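Local atomic coordinates of amino acid ABC transporter, periplasmic amino acid-binding protein, putative (Streptococcus pneumoniae, PDB entry 4I62), a protein that binds L-arginine and probably delivers it, as the substrate-binding component of an amino acid ABC transporter, to the membrane permease. Residues A95-G100 against A230-S235; P124-K129 against D225-A230; A128-I133 against I196-V201. One frame throughout, in Å; residues are numbered along the deposited sequence.

How the interactions relate
The three contacts are nested along the chain: interaction 1 closes the longest loop, and interactions 2 and 3 lie inside it, both starting from strand 126-135. Strands 126-135, 194-198 and 226-232 belong to one mixed sheet. Interactions 1 and 2 share A230 on strand 226-232 and have centres about 17 Å apart. Interactions 2 and 3 share A128 and K129, with centres about 13 Å apart, whereas interactions 1 and 3 lie on opposite sides of the chain's centre, with centres about 27 Å apart. The layout is consistent with the paired hinge strands that link the two lobes of a type II periplasmic binding fold. Y227 of interaction 2 and E198 of interaction 3 meet at the arginine pocket.

Interaction 1: residues A95-G100 against A230-S235; sequences ASVQSG and AMKKDS
The carbonyl oxygen V97 O takes one hydrogen bond, from G100 N at 3.1 Å, and is packed against by the side chain of K232, whose CG comes within 3.3 Å of V97 O. It belongs to the end of helix 90-98, closed by a Schellman motif in which G100 turns to positive phi. Here that helix end packs against strand 226-232 in one lobe of the type II periplasmic binding fold. V97 supplies the apolar part. With CG1 anti to the backbone N (chi1 171°), this methyl reaches the strand backbone, 3.8 Å from M231 CA and 3.7 Å from K232 N. V97 also packs on A105 and F119, while the backbone of A230 is bonded to A105, so V97 sits where strand 104-105 of one sheet and strand 119-121 of another come together. The lysine lies over the helix end, folded rather than extended, with bends at chi3 and chi4. NZ ends 3.6 Å from Q98 O, near but not in a hydrogen bond; the partial negative charge of the helix C-terminus may nonetheless attract the ammonium. Beyond K232 the chain turns toward helix 236-251, with S235 N held by D120. Within that turn S235 OG donates to K232 O at 2.7 Å, approaching from above the carbonyl plane, 47° out of it.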
loop_
_atom_site.group_PDB
_atom_site.type_symbol
_atom_site.label_atom_id
_atom_site.label_comp_id
_atom_site.label_asym_id
_atom_site.label_seq_id
_atom_site.Cartn_x
_atom_site.Cartn_y
_atom_site.Cartn_z
ATOM N N ALA A 95 6.719 -6.897 -10.359
ATOM C CA ALA A 95 7.250 -7.845 -11.340
ATOM C C ALA A 95 6.183 -8.250 -12.352
ATOM O O ALA A 95 6.486 -8.445 -13.530
ATOM C CB ALA A 95 7.805 -9.063 -10.631
ATOM N N SER A 96 4.944 -8.369 -11.900
ATOM C CA SER A 96 3.864 -8.787 -12.786
ATOM C C SER A 96 3.556 -7.726 -13.825
ATOM O O SER A 96 3.198 -8.044 -14.962
ATOM C CB SER A 96 2.617 -9.120 -11.981
ATOM O OG SER A 96 2.908 -10.209 -11.134
ATOM N N VAL A 97 3.704 -6.468 -13.461
ATOM C CA VAL A 97 3.543 -5.407 -14.451
ATOM C C VAL A 97 4.709 -5.427 -15.435
ATOM O O VAL A 97 4.515 -5.312 -16.665
ATOM C CB VAL A 97 3.457 -4.048 -13.736
ATOM C CG1 VAL A 97 3.504 -2.897 -14.781
ATOM C CG2 VAL A 97 2.158 -3.981 -12.938
ATOM N N GLN A 98 5.924 -5.621 -14.923
ATOM C CA GLN A 98 7.104 -5.566 -15.759
ATOM C C GLN A 98 7.070 -6.639 -16.840
ATOM O O GLN A 98 7.506 -6.407 -17.991
ATOM C CB GLN A 98 8.360 -5.734 -14.900
ATOM C CG GLN A 98 9.650 -5.600 -15.680
ATOM C CD GLN A 98 10.867 -5.882 -14.840
ATOM O OE1 GLN A 98 10.833 -6.710 -13.918
ATOM N NE2 GLN A 98 11.961 -5.194 -15.143
ATOM N N SER A 99 6.575 -7.825 -16.488
ATOM C CA SER A 99 6.548 -8.934 -17.433
ATOM C C SER A 99 5.293 -8.966 -18.298
ATOM O O SER A 99 5.177 -9.811 -19.182
ATOM C CB SER A 99 6.664 -10.248 -16.686
ATOM O OG SER A 99 5.542 -10.449 -15.862
ATOM N N GLY A 100 4.361 -8.053 -18.054
ATOM C CA GLY A 100 3.139 -8.008 -18.843
ATOM C C GLY A 100 1.977 -8.853 -18.352
ATOM O O GLY A 100 0.929 -8.914 -19.008
ATOM N N ALA A 230 1.607 2.234 -11.096
ATOM C CA ALA A 230 2.766 1.831 -11.920
ATOM C C ALA A 230 2.306 1.128 -13.164
ATOM O O ALA A 230 1.318 0.365 -13.162
ATOM C CB ALA A 230 3.690 0.899 -11.129
ATOM N N MET A 231 3.041 1.360 -14.233
ATOM C CA MET A 231 2.759 0.726 -15.510
ATOM C C MET A 231 4.083 0.525 -16.257
ATOM O O MET A 231 5.131 1.009 -15.828
ATOM C CB MET A 231 1.761 1.560 -16.319
ATOM C CG MET A 231 2.293 2.884 -16.749
ATOM S SD MET A 231 0.982 4.081 -17.121
ATOM C CE MET A 231 0.579 4.645 -15.461
ATOM N N LYS A 232 4.028 -0.230 -17.342
ATOM C CA LYS A 232 5.235 -0.454 -18.118
ATOM C C LYS A 232 5.773 0.847 -18.682
ATOM O O LYS A 232 5.024 1.785 -18.994
ATOM C CB LYS A 232 5.018 -1.488 -19.216
ATOM C CG LYS A 232 5.265 -2.920 -18.742
ATOM C CD LYS A 232 4.965 -3.923 -19.850
ATOM C CE LYS A 232 5.913 -3.742 -21.025
ATOM N NZ LYS A 232 7.336 -3.973 -20.609
ATOM N N LYS A 233 7.096 0.880 -18.831
ATOM C CA LYS A 233 7.794 2.045 -19.336
ATOM C C LYS A 233 7.240 2.397 -20.699
ATOM O O LYS A 233 6.862 1.513 -21.469
ATOM C CB LYS A 233 9.292 1.740 -19.462
ATOM C CG LYS A 233 10.186 2.968 -19.486
ATOM C CD LYS A 233 10.100 3.672 -18.155
ATOM C CE LYS A 233 11.151 4.750 -18.000
ATOM N NZ LYS A 233 11.022 5.388 -16.654
ATOM N N ASP A 234 7.191 3.685 -21.006
ATOM C CA ASP A 234 6.718 4.148 -22.308
ATOM C C ASP A 234 5.275 3.729 -22.652
ATOM O O ASP A 234 5.012 3.181 -23.718
ATOM C CB ASP A 234 7.679 3.705 -23.419
ATOM C CG ASP A 234 9.128 4.052 -23.112
ATOM O OD1 ASP A 234 9.362 4.997 -22.325
ATOM O OD2 ASP A 234 10.035 3.384 -23.659
ATOM N N SER A 235 4.352 3.989 -21.740
ATOM C CA SER A 235 2.930 3.746 -21.969
ATOM C C SER A 235 2.217 5.082 -21.891
ATOM O O SER A 235 1.367 5.293 -21.027
ATOM C CB SER A 235 2.402 2.801 -20.901
ATOM O OG SER A 235 3.141 1.603 -20.864
#

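Interaction 2: residues P124-K129 against D225-A230; sequences PYYTAK and DSYAVA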
loop_
_atom_site.group_PDB
_atom_site.type_symbol
_atom_site.label_atom_id
_atom_site.label_comp_id
_atom_site.label_asym_id
_atom_site.label_seq_id
_atom_site.Cartn_x
_atom_site.Cartn_y
_atom_site.Cartn_z
ATOM N N PRO A 124 1.139 11.480 -8.707
ATOM C CA PRO A 124 0.839 10.883 -7.402
ATOM C C PRO A 124 -0.600 11.104 -6.982
ATOM O O PRO A 124 -1.217 12.154 -7.324
ATOM C CB PRO A 124 1.757 11.644 -6.435
ATOM C CG PRO A 124 2.792 12.285 -7.275
ATOM C CD PRO A 124 2.267 12.428 -8.661
ATOM N N TYR A 125 -1.133 10.172 -6.221
ATOM C CA TYR A 125 -2.484 10.285 -5.711
ATOM C C TYR A 125 -2.618 10.300 -4.197
ATOM O O TYR A 125 -3.743 10.477 -3.711
ATOM C CB TYR A 125 -3.451 9.274 -6.336
ATOM C CG TYR A 125 -3.198 7.834 -5.961
ATOM C CD1 TYR A 125 -3.759 7.283 -4.824
ATOM C CD2 TYR A 125 -2.444 6.999 -6.790
ATOM C CE1 TYR A 125 -3.547 5.930 -4.488
ATOM C CE2 TYR A 125 -2.229 5.653 -6.484
ATOM C CZ TYR A 125 -2.794 5.133 -5.326
ATOM O OH TYR A 125 -2.607 3.804 -5.024
ATOM N N TYR A 126 -1.530 10.087 -3.458
ATOM C CA TYR A 126 -1.613 10.126 -2.000
ATOM C C TYR A 126 -0.215 10.373 -1.495
ATOM O O TYR A 126 0.771 9.953 -2.141
ATOM C CB TYR A 126 -2.086 8.776 -1.444
ATOM C CG TYR A 126 -2.400 8.800 0.020
ATOM C CD1 TYR A 126 -3.607 9.309 0.455
ATOM C CD2 TYR A 126 -1.510 8.323 0.972
ATOM C CE1 TYR A 126 -3.927 9.370 1.803
ATOM C CE2 TYR A 126 -1.817 8.408 2.351
ATOM C CZ TYR A 126 -3.032 8.913 2.741
ATOM O OH TYR A 126 -3.362 8.975 4.085
ATOM N N THR A 127 -0.088 11.043 -0.347
ATOM C CA THR A 127 1.217 11.170 0.290
ATOM C C THR A 127 1.134 10.755 1.730
ATOM O O THR A 127 0.212 11.122 2.466
ATOM C CB THR A 127 1.768 12.568 0.204
ATOM O OG1 THR A 127 0.839 13.459 0.819
ATOM C CG2 THR A 127 1.991 12.928 -1.241
ATOM N N ALA A 128 2.118 9.971 2.138
ATOM C CA ALA A 128 2.102 9.309 3.445
ATOM C C ALA A 128 3.371 9.562 4.248
ATOM O O ALA A 128 4.408 9.867 3.661
ATOM C CB ALA A 128 1.909 7.793 3.262
ATOM N N LYS A 129 3.249 9.532 5.579
ATOM C CA LYS A 129 4.398 9.440 6.496
ATOM C C LYS A 129 4.517 8.002 7.006
ATOM O O LYS A 129 3.532 7.283 7.143
ATOM C CB LYS A 129 4.268 10.392 7.705
ATOM C CG LYS A 129 4.276 11.879 7.346
ATOM C CD LYS A 129 4.153 12.740 8.587
ATOM C CE LYS A 129 4.298 14.226 8.260
ATOM N NZ LYS A 129 4.118 15.070 9.476
ATOM N N ASP A 225 7.094 10.423 0.202
ATOM C CA ASP A 225 6.562 9.097 0.006
ATOM C C ASP A 225 5.185 9.275 -0.625
ATOM O O ASP A 225 4.189 9.473 0.092
ATOM C CB ASP A 225 6.451 8.387 1.352
ATOM C CG ASP A 225 5.955 6.960 1.226
ATOM O OD1 ASP A 225 5.706 6.487 0.085
ATOM O OD2 ASP A 225 5.838 6.310 2.287
ATOM N N SER A 226 5.144 9.229 -1.942
ATOM C CA SER A 226 3.907 9.433 -2.685
ATOM C C SER A 226 3.479 8.182 -3.413
ATOM O O SER A 226 4.295 7.519 -4.076
ATOM C CB SER A 226 4.109 10.539 -3.707
ATOM O OG SER A 226 4.409 11.757 -3.040
ATOM N N TYR A 227 2.190 7.822 -3.277
ATOM C CA TYR A 227 1.656 6.682 -3.983
ATOM C C TYR A 227 1.280 7.072 -5.424
ATOM O O TYR A 227 0.793 8.174 -5.673
ATOM C CB TYR A 227 0.379 6.153 -3.329
ATOM C CG TYR A 227 0.484 5.545 -1.973
ATOM C CD1 TYR A 227 1.699 5.347 -1.338
ATOM C CD2 TYR A 227 -0.691 5.165 -1.321
ATOM C CE1 TYR A 227 1.741 4.758 -0.047
ATOM C CE2 TYR A 227 -0.662 4.598 -0.063
ATOM C CZ TYR A 227 0.547 4.405 0.567
ATOM O OH TYR A 227 0.524 3.809 1.821
ATOM N N ALA A 228 1.506 6.126 -6.337
ATOM C CA ALA A 228 1.189 6.322 -7.738
ATOM C C ALA A 228 0.850 4.976 -8.364
ATOM O O ALA A 228 1.141 3.900 -7.793
ATOM C CB ALA A 228 2.348 6.995 -8.444
ATOM N N VAL A 229 0.219 5.017 -9.530
ATOM C CA VAL A 229 -0.060 3.819 -10.302
ATOM C C VAL A 229 1.150 3.490 -11.162
ATOM O O VAL A 229 1.671 4.365 -11.853
ATOM C CB VAL A 229 -1.277 4.063 -11.190
ATOM C CG1 VAL A 229 -1.521 2.880 -12.136
ATOM C CG2 VAL A 229 -2.502 4.418 -10.349
ATOM N N ALA A 230 1.607 2.234 -11.096
ATOM C CA ALA A 230 2.766 1.831 -11.920
ATOM C C ALA A 230 2.306 1.128 -13.164
ATOM O O ALA A 230 1.318 0.365 -13.162
ATOM C CB ALA A 230 3.690 0.899 -11.129
HETATM O O HOH W 1 -0.550 2.234 -6.250
HETATM O O HOH W 2 5.997 11.775 2.817
#
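Y227 touches two tyrosines of the other segment in different ways. Its CB sits over one face of the Y125 ring, a CH-pi contact 4.1 Å from CB to the ring centroid, displaced toward the rim. With Y126, whose CG is anti to the backbone N (chi1 -171°), it lies side by side, both side chains pointing the same way; the two rings meet obliquely, planes 35° apart, and Y126 CD2 stands over a face of the Y227 ring. Both of these rings also meet F52 edge-to-face. V229 N lies at the edge of the Y125 ring, in its plane, and Y125 OH is joined to A228 O through a water bound to both. The backbones run antiparallel. Y125 N donates to Y227 O at 2.8 Å, Y227 N to Y126 O at 2.8 Å, and A128 N to D225 O at 3.0 Å in a nearly straight bond of 169°. Y227 OH bonds E198 OE1 and D225 OD1 bonds S110 OG, while Y227 CE1 touches the bound arginine. The arrangement matches the paired hinge strands that join the two lobes of a type II periplasmic binding protein beside its ligand cleft.

Interaction 3: residues A128-I133 against I196-V201; sequences AKNKLI and IFEEPV. With ARG (arginine), chain B.
F197 and I133 meet obliquely, I133 CG2 lying 3.8 Å from F197 CD2, while V201 CG1 stands over one face of the same ring, offset toward its rim. A second pair of flat groups, the N130 amide and the E198 carboxylate, lies side by side with planes 23° apart. Strands 126-135 and 194-198 pair antiparallel here, in the second lobe of the type II periplasmic binding fold. K131 and F197 form a hydrogen-bonded pair, with K131 N to F197 O at 2.9 Å and F197 N to K131 O at 3.0 Å. At the N-cap E198 the strand passes into helix 199-208, and E199 N donates to K129 O at 2.8 Å. E198 turns into the ligand pocket, a bend at chi2 (146°) placing CD there. Its OE1 accepts a hydrogen bond from the bound arginine's N at 2.9 Å and also bonds Y227 OH; OE2 takes a weaker bond from the same nitrogen. D225 OD2 lies close to E198 OE2, which may raise the proton affinity of the pair, although the ligand's ammonium would offset this. N130 OD1, bonded to Q161, rests against E198 CG. Farther from the pocket, K131 and E199 run side by side, K131 CE 3.7 Å from E199 CD. Their charged ends stop short of a salt bridge, and a water accepts from K131 NZ and donates to E199 OE2, each at 2.9 Å.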
loop_
_atom_site.group_PDB
_atom_site.type_symbol
_atom_site.label_atom_id
_atom_site.label_comp_id
_atom_site.label_asym_id
_atom_site.label_seq_id
_atom_site.Cartn_x
_atom_site.Cartn_y
_atom_site.Cartn_z
ATOM N N ALA A 128 2.118 9.971 2.138
ATOM C CA ALA A 128 2.102 9.309 3.445
ATOM C C ALA A 128 3.371 9.562 4.248
ATOM O O ALA A 128 4.408 9.867 3.661
ATOM C CB ALA A 128 1.909 7.793 3.262
ATOM N N LYS A 129 3.249 9.532 5.579
ATOM C CA LYS A 129 4.398 9.440 6.496
ATOM C C LYS A 129 4.517 8.002 7.006
ATOM O O LYS A 129 3.532 7.283 7.143
ATOM C CB LYS A 129 4.268 10.392 7.705
ATOM C CG LYS A 129 4.276 11.879 7.346
ATOM C CD LYS A 129 4.153 12.740 8.587
ATOM C CE LYS A 129 4.298 14.226 8.260
ATOM N NZ LYS A 129 4.118 15.070 9.476
ATOM N N ASN A 130 5.738 7.593 7.337
ATOM C CA ASN A 130 5.982 6.308 7.973
ATOM C C ASN A 130 5.860 6.377 9.485
ATOM O O ASN A 130 6.294 7.349 10.102
ATOM C CB ASN A 130 7.355 5.788 7.557
ATOM C CG ASN A 130 7.341 5.360 6.109
ATOM O OD1 ASN A 130 6.758 4.355 5.779
ATOM N ND2 ASN A 130 7.865 6.214 5.218
ATOM N N LYS A 131 5.277 5.341 10.074
ATOM C CA LYS A 131 5.067 5.228 11.511
ATOM C C LYS A 131 5.453 3.837 11.979
ATOM O O LYS A 131 5.736 2.955 11.147
ATOM C CB LYS A 131 3.603 5.487 11.878
ATOM C CG LYS A 131 3.066 6.814 11.433
ATOM C CD LYS A 131 3.677 7.909 12.237
ATOM C CE LYS A 131 2.801 9.132 12.185
ATOM N NZ LYS A 131 3.185 10.044 13.299
ATOM N N LEU A 132 5.475 3.655 13.307
ATOM C CA LEU A 132 5.578 2.312 13.895
ATOM C C LEU A 132 4.286 1.951 14.555
ATOM O O LEU A 132 3.708 2.761 15.310
ATOM C CB LEU A 132 6.590 2.198 15.007
ATOM C CG LEU A 132 8.043 2.463 14.708
ATOM C CD1 LEU A 132 8.768 2.222 16.083
ATOM C CD2 LEU A 132 8.598 1.542 13.633
ATOM N N ILE A 133 3.860 0.717 14.334
ATOM C CA ILE A 133 2.853 0.099 15.180
ATOM C C ILE A 133 3.552 -0.835 16.174
ATOM O O ILE A 133 4.505 -1.545 15.822
ATOM C CB ILE A 133 1.738 -0.604 14.336
ATOM C CG1 ILE A 133 0.577 -1.086 15.216
ATOM C CG2 ILE A 133 2.280 -1.704 13.463
ATOM C CD1 ILE A 133 -0.639 -1.522 14.380
ATOM N N ILE A 196 7.035 -1.337 10.838
ATOM C CA ILE A 196 6.974 -0.071 10.122
ATOM C C ILE A 196 5.854 -0.100 9.099
ATOM O O ILE A 196 5.866 -0.956 8.189
ATOM C CB ILE A 196 8.309 0.257 9.396
ATOM C CG1 ILE A 196 9.521 0.084 10.310
ATOM C CG2 ILE A 196 8.255 1.638 8.771
ATOM C CD1 ILE A 196 10.844 0.290 9.606
ATOM N N PHE A 197 4.898 0.825 9.190
ATOM C CA PHE A 197 3.848 0.963 8.194
ATOM C C PHE A 197 3.572 2.442 7.956
ATOM O O PHE A 197 3.672 3.271 8.865
ATOM C CB PHE A 197 2.494 0.365 8.659
ATOM C CG PHE A 197 2.371 -1.132 8.616
ATOM C CD1 PHE A 197 2.739 -1.883 7.530
ATOM C CD2 PHE A 197 1.850 -1.803 9.712
ATOM C CE1 PHE A 197 2.601 -3.298 7.535
ATOM C CE2 PHE A 197 1.671 -3.180 9.701
ATOM C CZ PHE A 197 2.033 -3.924 8.618
ATOM N N GLU A 198 3.145 2.755 6.733
ATOM C CA GLU A 198 2.640 4.096 6.445
ATOM C C GLU A 198 1.412 4.402 7.317
ATOM O O GLU A 198 0.602 3.511 7.611
ATOM C CB GLU A 198 2.353 4.220 4.949
ATOM C CG GLU A 198 3.691 4.316 4.176
ATOM C CD GLU A 198 3.734 3.673 2.785
ATOM O OE1 GLU A 198 2.944 2.741 2.492
ATOM O OE2 GLU A 198 4.637 4.047 2.010
ATOM N N GLU A 199 1.284 5.661 7.703
ATOM C CA GLU A 199 0.353 6.092 8.729
ATOM C C GLU A 199 -1.093 5.569 8.578
ATOM O O GLU A 199 -1.644 5.049 9.549
ATOM C CB GLU A 199 0.381 7.620 8.861
ATOM C CG GLU A 199 -0.510 8.123 9.990
ATOM C CD GLU A 199 -0.318 9.603 10.305
ATOM O OE1 GLU A 199 0.247 10.345 9.468
ATOM O OE2 GLU A 199 -0.813 10.068 11.367
ATOM N N PRO A 200 -1.723 5.713 7.405
ATOM C CA PRO A 200 -3.142 5.298 7.328
ATOM C C PRO A 200 -3.309 3.795 7.527
ATOM O O PRO A 200 -4.290 3.334 8.092
ATOM C CB PRO A 200 -3.556 5.706 5.895
ATOM C CG PRO A 200 -2.274 5.829 5.143
ATOM C CD PRO A 200 -1.270 6.340 6.149
ATOM N N VAL A 201 -2.327 3.036 7.067
ATOM C CA VAL A 201 -2.341 1.582 7.197
ATOM C C VAL A 201 -2.095 1.174 8.659
ATOM O O VAL A 201 -2.795 0.321 9.210
ATOM C CB VAL A 201 -1.331 0.953 6.211
ATOM C CG1 VAL A 201 -1.208 -0.545 6.428
ATOM C CG2 VAL A 201 -1.797 1.255 4.790
HETATM N N ARG B . 4.050 1.913 -0.076
HETATM C CA ARG B . 4.929 0.731 0.119
HETATM C C ARG B . 5.699 0.392 -1.154
HETATM O O ARG B . 5.291 0.830 -2.250
HETATM C CB ARG B . 4.145 -0.450 0.662
HETATM C CG ARG B . 2.944 -0.834 -0.206
HETATM C CD ARG B . 2.360 -2.173 0.194
HETATM N NE ARG B . 1.063 -2.354 -0.432
HETATM C CZ ARG B . 0.306 -3.425 -0.314
HETATM N NH1 ARG B . -0.861 -3.483 -0.948
HETATM N NH2 ARG B . 0.717 -4.450 0.430
HETATM O OXT ARG B . 6.710 -0.376 -1.029
HETATM O O HOH W 3 0.598 10.389 6.701
HETATM O O HOH W 4 1.097 11.883 12.461
#